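Pectinesterase inhibitor 1 (Arabidopsis thaliana, PDB 1X91) inhibits pectin methylesterase from flowers, siliques and leaves, and is a secreted plant protein built as a four-helix bundle with an N-terminal alpha-hairpin extension. Local coordinates at residues A[40-45]-A[141-146]. The protein carries 1 engineered substitution. Sequence-based numbering, arbitrary orientation.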
ATOM      1  N   THR A  40       3.148 -12.256   1.018  1.00  8.96           N
ATOM      2  CA  THR A  40       4.190 -11.579   0.215  1.00 10.48           C
ATOM      3  C   THR A  40       3.717 -10.234  -0.270  1.00 10.25           C
ATOM      4  O   THR A  40       4.539  -9.320  -0.397  1.00 10.30           O
ATOM      5  CB  THR A  40       4.757 -12.390  -0.949  1.00 12.98           C
ATOM      6  OG1 THR A  40       3.681 -12.804  -1.791  1.00 16.02           O
ATOM      7  CG2 THR A  40       5.476 -13.662  -0.492  1.00 15.07           C
ATOM      8  N   THR A  41       2.440 -10.044  -0.499  1.00  8.77           N
ATOM      9  CA  THR A  41       1.911  -8.760  -0.898  1.00 10.91           C
ATOM     10  C   THR A  41       2.034  -7.738   0.222  1.00  9.60           C
ATOM     11  O   THR A  41       2.437  -6.606  -0.013  1.00 10.05           O
ATOM     12  CB  THR A  41       0.476  -8.889  -1.411  1.00 10.71           C
ATOM     13  OG1 THR A  41       0.418  -9.826  -2.525  1.00 10.94           O
ATOM     14  CG2 THR A  41      -0.003  -7.568  -1.958  1.00 12.59           C
ATOM     15  N   LEU A  42       1.642  -8.140   1.417  1.00 10.37           N
ATOM     16  CA  LEU A  42       1.829  -7.291   2.590  1.00 10.44           C
ATOM     17  C   LEU A  42       3.301  -6.922   2.778  1.00 10.52           C
ATOM     18  O   LEU A  42       3.621  -5.765   3.130  1.00  9.78           O
ATOM     19  CB  LEU A  42       1.219  -7.929   3.841  1.00 11.40           C
ATOM     20  CG  LEU A  42      -0.273  -7.904   3.971  1.00 15.41           C
ATOM     21  CD1 LEU A  42      -0.662  -8.519   5.327  1.00 17.57           C
ATOM     22  CD2 LEU A  42      -0.816  -6.488   3.877  1.00 14.97           C
ATOM     23  N   ASP A  43       4.197  -7.866   2.591  1.00  9.73           N
ATOM     24  CA  ASP A  43       5.621  -7.576   2.735  1.00  9.60           C
ATOM     25  C   ASP A  43       6.014  -6.454   1.812  1.00  9.33           C
ATOM     26  O   ASP A  43       6.698  -5.517   2.214  1.00  9.80           O
ATOM     27  CB  ASP A  43       6.452  -8.819   2.415  1.00  8.83           C
ATOM     28  CG  ASP A  43       6.365  -9.919   3.469  1.00 12.77           C
ATOM     29  OD1 ASP A  43       5.959  -9.682   4.650  1.00 13.15           O
ATOM     30  OD2 ASP A  43       6.776 -11.095   3.192  1.00 13.54           O
ATOM     31  N   SER A  44       5.604  -6.518   0.549  1.00  9.41           N
ATOM     32  CA  SER A  44       6.030  -5.486  -0.390  1.00  9.47           C
ATOM     33  C   SER A  44       5.451  -4.141  -0.001  1.00  9.15           C
ATOM     34  O   SER A  44       6.087  -3.068  -0.163  1.00 10.30           O
ATOM     35  CB  SER A  44       5.572  -5.867  -1.810  1.00  9.85           C
ATOM     36  OG  SER A  44       6.253  -7.041  -2.279  1.00 12.35           O
ATOM     37  N   THR A  45       4.212  -4.159   0.453  1.00  9.60           N
ATOM     38  CA  THR A  45       3.481  -2.950   0.794  1.00 10.24           C
ATOM     39  C   THR A  45       4.145  -2.285   1.982  1.00 10.48           C
ATOM     40  O   THR A  45       4.415  -1.059   1.949  1.00  9.98           O
ATOM     41  CB  THR A  45       2.000  -3.249   1.134  1.00 10.15           C
ATOM     42  OG1 THR A  45       1.349  -4.048   0.116  1.00 10.72           O
ATOM     43  CG2 THR A  45       1.214  -1.937   1.182  1.00  9.67           C
ATOM     44  N   GLY A 141      -4.791  -2.512  -2.948  1.00 10.60           N
ATOM     45  CA  GLY A 141      -5.918  -2.987  -3.757  1.00 11.49           C
ATOM     46  C   GLY A 141      -5.799  -4.476  -4.051  1.00 11.76           C
ATOM     47  O   GLY A 141      -6.782  -5.205  -3.912  1.00 11.07           O
ATOM     48  N   ILE A 142      -4.592  -4.948  -4.360  1.00 11.34           N
ATOM     49  CA  ILE A 142      -4.342  -6.359  -4.576  1.00 11.14           C
ATOM     50  C   ILE A 142      -4.591  -7.146  -3.282  1.00 10.57           C
ATOM     51  O   ILE A 142      -5.241  -8.186  -3.270  1.00 11.48           O
ATOM     52  CB  ILE A 142      -2.907  -6.610  -5.129  1.00 10.53           C
ATOM     53  CG1 ILE A 142      -2.743  -5.977  -6.509  1.00 11.18           C
ATOM     54  CG2 ILE A 142      -2.636  -8.104  -5.191  1.00 12.90           C
ATOM     55  CD1 ILE A 142      -1.317  -5.897  -7.019  1.00 14.17           C
ATOM     56  N   ALA A 143      -4.070  -6.647  -2.154  1.00  9.51           N
ATOM     57  CA  ALA A 143      -4.224  -7.318  -0.878  1.00  9.59           C
ATOM     58  C   ALA A 143      -5.707  -7.391  -0.457  1.00 10.46           C
ATOM     59  O   ALA A 143      -6.095  -8.295   0.251  1.00 12.35           O
ATOM     60  CB  ALA A 143      -3.418  -6.580   0.215  1.00  9.80           C
ATOM     61  N   LEU A 144      -6.512  -6.405  -0.810  1.00 10.71           N
ATOM     62  CA  LEU A 144      -7.931  -6.432  -0.490  1.00 10.60           C
ATOM     63  C   LEU A 144      -8.643  -7.530  -1.248  1.00 12.03           C
ATOM     64  O   LEU A 144      -9.491  -8.237  -0.685  1.00 12.24           O
ATOM     65  CB  LEU A 144      -8.587  -5.085  -0.824  1.00 10.62           C
ATOM     66  CG  LEU A 144      -8.196  -3.884   0.061  1.00 11.49           C
ATOM     67  CD1 LEU A 144      -8.834  -2.640  -0.508  1.00 14.86           C
ATOM     68  CD2 LEU A 144      -8.655  -4.198   1.464  1.00 12.00           C
ATOM     69  N   VAL A 145      -8.274  -7.723  -2.485  1.00 12.24           N
ATOM     70  CA  VAL A 145      -8.902  -8.773  -3.263  1.00 12.81           C
ATOM     71  C   VAL A 145      -8.505 -10.146  -2.706  1.00 14.16           C
ATOM     72  O   VAL A 145      -9.350 -11.013  -2.486  1.00 13.17           O
ATOM     73  CB  VAL A 145      -8.509  -8.638  -4.752  1.00 12.92           C
ATOM     74  CG1 VAL A 145      -9.125  -9.781  -5.581  1.00 14.62           C
ATOM     75  CG2 VAL A 145      -8.976  -7.339  -5.303  1.00 12.62           C
ATOM     76  N   ILE A 146      -7.236 -10.323  -2.382  1.00 12.55           N
ATOM     77  CA  ILE A 146      -6.735 -11.560  -1.800  1.00 13.27           C
ATOM     78  C   ILE A 146      -7.367 -11.858  -0.453  1.00 12.98           C
ATOM     79  O   ILE A 146      -7.894 -12.970  -0.217  1.00 15.95           O
ATOM     80  CB  ILE A 146      -5.199 -11.560  -1.668  1.00 11.79           C
ATOM     81  CG1 ILE A 146      -4.495 -11.405  -3.009  1.00 12.25           C
ATOM     82  CG2 ILE A 146      -4.748 -12.846  -0.969  1.00 13.17           C
ATOM     83  CD1 ILE A 146      -3.007 -10.937  -2.842  1.00 14.61           C
TER
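Thr41 faces Ala143 where helices 34-62 and 127-149 run antiparallel, with 157° between the N-to-C directions of the two short segments and axes 9.7 Å apart at closest approach. Thr41 makes the largest single share of the contact, and its two branches part ways. With chi1 at -57° the hydroxyl lies beside the backbone N, which leaves the methyl, CG2, anti to that N and directed across the interface, where Thr41 CG2 lies 4.2 Å from Ala143 CB. Thr41 CG2 is also 4.2 Å from the side methyl of Ile142, CG2. The hydroxyl stays beside its own helix and hydrogen-bonds Leu37 O one turn back; its flank is met by the tip of Ile146, with Thr41 OG1 3.6 Å from Ile146 CD1. Leu42 adds one branch from the next position, Leu42 CD2 coming 4.5 Å from Ala143 CB, and its side chain also packs on helices 66-94 and 98-119. Phe24 and Phe20 of helix 18-27, in the N-terminal extension, touch Thr41 and Ile142 respectively. One turn along, Thr45 OG1 gives a 2.8 Å hydrogen bond to Thr41 O, from above the carbonyl plane and on the face opposite Thr45 N. No hydrogen bond joins the two segments: this buried bundle interface is held by van der Waals contact, and the hydroxyls of Thr41 and Thr45 are satisfied by carbonyls of their own helix.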